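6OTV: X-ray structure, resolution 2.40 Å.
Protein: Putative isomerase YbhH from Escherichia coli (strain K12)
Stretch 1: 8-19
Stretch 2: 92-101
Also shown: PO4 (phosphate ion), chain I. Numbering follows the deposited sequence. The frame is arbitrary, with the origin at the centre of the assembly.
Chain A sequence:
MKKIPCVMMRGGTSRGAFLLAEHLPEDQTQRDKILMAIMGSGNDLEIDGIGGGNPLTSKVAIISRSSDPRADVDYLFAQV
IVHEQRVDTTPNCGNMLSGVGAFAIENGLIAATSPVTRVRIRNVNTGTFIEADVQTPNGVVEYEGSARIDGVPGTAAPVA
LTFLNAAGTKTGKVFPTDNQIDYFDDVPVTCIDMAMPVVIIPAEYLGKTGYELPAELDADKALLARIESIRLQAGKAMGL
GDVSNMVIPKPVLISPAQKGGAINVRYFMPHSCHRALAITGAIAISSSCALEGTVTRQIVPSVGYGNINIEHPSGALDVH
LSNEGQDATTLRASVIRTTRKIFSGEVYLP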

# COMPACT_ATOMS: atom_id res chain seq x y z
N MET A 8 -2.98 5.97 -28.16
CA MET A 8 -2.84 7.37 -27.79
C MET A 8 -3.99 7.76 -26.89
O MET A 8 -5.16 7.47 -27.19
CB MET A 8 -2.81 8.28 -29.02
CG MET A 8 -2.64 9.75 -28.71
SD MET A 8 -2.73 10.79 -30.18
CE MET A 8 -1.34 10.17 -31.13
N MET A 9 -3.67 8.40 -25.78
CA MET A 9 -4.67 8.91 -24.86
C MET A 9 -4.31 10.32 -24.45
O MET A 9 -3.13 10.67 -24.34
CB MET A 9 -4.79 8.04 -23.59
CG MET A 9 -5.10 6.57 -23.84
SD MET A 9 -5.34 5.70 -22.28
CE MET A 9 -6.91 6.37 -21.75
N ARG A 10 -5.34 11.14 -24.24
CA ARG A 10 -5.16 12.37 -23.49
C ARG A 10 -5.21 12.02 -22.01
O ARG A 10 -6.18 11.42 -21.54
CB ARG A 10 -6.23 13.40 -23.84
CG ARG A 10 -6.15 14.66 -22.97
CD ARG A 10 -7.30 15.63 -23.25
NE ARG A 10 -8.60 15.02 -23.00
CZ ARG A 10 -9.13 14.84 -21.79
NH1 ARG A 10 -8.46 15.23 -20.71
NH2 ARG A 10 -10.32 14.28 -21.66
N GLY A 11 -4.16 12.37 -21.28
CA GLY A 11 -4.16 12.24 -19.84
C GLY A 11 -4.13 13.62 -19.20
O GLY A 11 -3.07 14.25 -19.17
N GLY A 12 -5.27 14.08 -18.71
CA GLY A 12 -5.33 15.43 -18.18
C GLY A 12 -5.02 16.43 -19.28
O GLY A 12 -5.68 16.45 -20.33
N THR A 13 -4.01 17.26 -19.05
CA THR A 13 -3.57 18.27 -20.02
C THR A 13 -2.39 17.80 -20.86
O THR A 13 -1.69 18.62 -21.46
CB THR A 13 -3.21 19.57 -19.30
OG1 THR A 13 -2.14 19.32 -18.37
CG2 THR A 13 -4.40 20.10 -18.54
N SER A 14 -2.16 16.49 -20.91
CA SER A 14 -1.07 15.91 -21.68
C SER A 14 -1.63 14.85 -22.62
O SER A 14 -2.76 14.39 -22.46
CB SER A 14 0.01 15.31 -20.77
OG SER A 14 0.66 16.31 -20.02
N ARG A 15 -0.81 14.45 -23.58
CA ARG A 15 -1.18 13.43 -24.56
C ARG A 15 0.06 12.65 -24.96
O ARG A 15 1.16 13.20 -25.02
CB ARG A 15 -1.83 14.07 -25.79
CG ARG A 15 -2.51 13.10 -26.74
CD ARG A 15 -2.93 13.83 -27.99
NE ARG A 15 -1.79 14.12 -28.85
CZ ARG A 15 -1.73 15.13 -29.71
NH1 ARG A 15 -2.74 15.97 -29.82
NH2 ARG A 15 -0.64 15.31 -30.44
N GLY A 16 -0.12 11.36 -25.23
CA GLY A 16 1.01 10.56 -25.67
C GLY A 16 0.63 9.10 -25.84
O GLY A 16 -0.55 8.73 -25.80
N ALA A 17 1.66 8.28 -26.04
CA ALA A 17 1.47 6.86 -26.26
C ALA A 17 1.37 6.10 -24.95
O ALA A 17 2.13 6.37 -24.01
CB ALA A 17 2.61 6.27 -27.09
N PHE A 18 0.44 5.16 -24.89
CA PHE A 18 0.32 4.21 -23.80
C PHE A 18 0.66 2.83 -24.34
O PHE A 18 0.03 2.35 -25.29
CB PHE A 18 -1.09 4.26 -23.20
CG PHE A 18 -1.33 5.45 -22.30
CD1 PHE A 18 -1.44 6.72 -22.83
CD2 PHE A 18 -1.43 5.29 -20.93
CE1 PHE A 18 -1.65 7.82 -22.02
CE2 PHE A 18 -1.64 6.39 -20.10
CZ PHE A 18 -1.75 7.65 -20.65
N LEU A 19 1.68 2.21 -23.76
CA LEU A 19 2.26 0.98 -24.27
C LEU A 19 2.32 -0.06 -23.17
O LEU A 19 2.46 0.26 -21.98
CB LEU A 19 3.68 1.22 -24.81
CG LEU A 19 3.84 2.32 -25.87
CD1 LEU A 19 5.31 2.64 -26.10
CD2 LEU A 19 3.17 1.89 -27.17
N ASN A 92 7.66 12.07 -12.45
CA ASN A 92 6.40 11.35 -12.44
C ASN A 92 5.34 12.30 -12.97
O ASN A 92 4.97 13.27 -12.30
CB ASN A 92 6.05 10.86 -11.03
CG ASN A 92 4.65 10.29 -10.93
OD1 ASN A 92 4.06 9.86 -11.93
ND2 ASN A 92 4.10 10.28 -9.72
N CYS A 93 4.86 12.05 -14.19
CA CYS A 93 3.87 12.91 -14.82
C CYS A 93 2.49 12.55 -14.28
O CYS A 93 1.97 11.46 -14.55
CB CYS A 93 3.92 12.77 -16.34
SG CYS A 93 2.73 13.82 -17.20
N GLY A 94 1.90 13.46 -13.51
CA GLY A 94 0.60 13.21 -12.92
C GLY A 94 -0.54 13.28 -13.90
O GLY A 94 -1.59 12.68 -13.65
N ASN A 95 -0.36 13.99 -15.01
CA ASN A 95 -1.43 14.07 -16.00
C ASN A 95 -1.51 12.79 -16.82
O ASN A 95 -2.61 12.26 -17.04
CB ASN A 95 -1.22 15.30 -16.88
CG ASN A 95 -1.61 16.57 -16.18
OD1 ASN A 95 -2.78 16.95 -16.18
ND2 ASN A 95 -0.64 17.23 -15.56
N MET A 96 -0.37 12.28 -17.29
CA MET A 96 -0.39 10.98 -17.97
C MET A 96 -0.86 9.88 -17.03
O MET A 96 -1.47 8.90 -17.47
CB MET A 96 1.00 10.65 -18.53
CG MET A 96 1.41 11.53 -19.69
SD MET A 96 0.48 11.19 -21.20
CE MET A 96 1.30 9.70 -21.78
N LEU A 97 -0.60 10.04 -15.73
CA LEU A 97 -1.11 9.10 -14.74
C LEU A 97 -2.63 8.95 -14.83
O LEU A 97 -3.17 7.88 -14.53
CB LEU A 97 -0.70 9.56 -13.34
CG LEU A 97 -1.08 8.74 -12.12
CD1 LEU A 97 -0.47 7.35 -12.18
CD2 LEU A 97 -0.63 9.47 -10.86
N SER A 98 -3.32 10.01 -15.28
CA SER A 98 -4.78 9.97 -15.37
C SER A 98 -5.27 8.87 -16.30
O SER A 98 -6.39 8.37 -16.12
CB SER A 98 -5.32 11.32 -15.84
OG SER A 98 -4.63 12.39 -15.23
N GLY A 99 -4.47 8.48 -17.29
CA GLY A 99 -4.89 7.46 -18.22
C GLY A 99 -4.50 6.04 -17.87
O GLY A 99 -5.00 5.10 -18.49
N VAL A 100 -3.65 5.86 -16.85
CA VAL A 100 -3.10 4.54 -16.57
C VAL A 100 -4.20 3.57 -16.17
O VAL A 100 -4.27 2.44 -16.67
CB VAL A 100 -2.01 4.64 -15.48
CG1 VAL A 100 -1.57 3.25 -15.04
CG2 VAL A 100 -0.82 5.44 -16.00
N GLY A 101 -5.08 3.99 -15.26
CA GLY A 101 -6.10 3.08 -14.75
C GLY A 101 -7.05 2.60 -15.82
O GLY A 101 -7.34 1.40 -15.92
P PO4 I . 2.56 17.09 -14.35
O1 PO4 I . 3.85 17.73 -14.82
O2 PO4 I . 1.91 16.35 -15.50
O3 PO4 I . 2.86 16.13 -13.22
O4 PO4 I . 1.61 18.16 -13.87

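The contact packs a β-hairpin, strands 8-11 and 14-19 joined by a type II' turn from G11 to S14, against the N-terminal part of the helix that follows C93. The surface buried between the two stretches, both sides summed, is 503 Å².

Direct polar contact is concentrated at the turn. The backbone amide of T13 donates to the side chain of N95, with T13 N 3.1 Å from N95 OD1 and a nearly linear N-H...acceptor angle of 171°. T13 OG1 lies 3.3 Å from the same N95 OD1, at best a weak hydrogen bond. The hairpin holds its own shape around this point: S14 N donates to G11 O (3.0 Å) and G11 N to S14 O (2.7 Å), closing the turn, while R10 NH1 reaches G12 O at 3.1 Å. N95 uses its other amide atom on the phosphate ion, N95 ND2 lying 2.7 Å from PO4 O2, so one side chain joins the turn to the anion. The phosphate also accepts from the start of the helix, where G94 N is 2.9 Å from PO4 O3. Nearby, C93 caps the helix, its SG accepting from M96 N at 3.5 Å.

Close backbone approach depends on glycine. The CA atoms of G11 and M96 are 4.4 Å apart, and those of G12 and N95 4.7 Å. A CB on G11 would fall 2.5 Å from N95 O, and one on G12 only 2.2 Å from N95 OD1; the positive phi of G12 (62°) favours glycine in any case. The tight fit brings G11 O within 3.0 Å of N95 O, but both are acceptors and no hydrogen bond joins them. N95 O instead accepts from S98 OG (2.7 Å) within the helix.

Apolar packing centres on M96 and F18. The CA-to-CB bond of M96 points sideways, yet its side chain, with all three chi angles in m, brings its end nearer the hairpin. M96 CE lies 3.5 Å from F18 CE1 and 4.0 Å from G16 CA, and M96 SD sits obliquely to the F18 ring, 5.1 Å from its centroid. The ring also meets helix backbone: F18 CZ approaches M96 O edge-on at 3.4 Å, and F18 CE2 is 3.6 Å from G99 C. Here too glycine makes room, since a CB on G99 would lie 2.8 Å from F18 CZ. M9, whose CA-to-CB bond points toward the helix, adds a contact between its SD and G99 O at 3.9 Å.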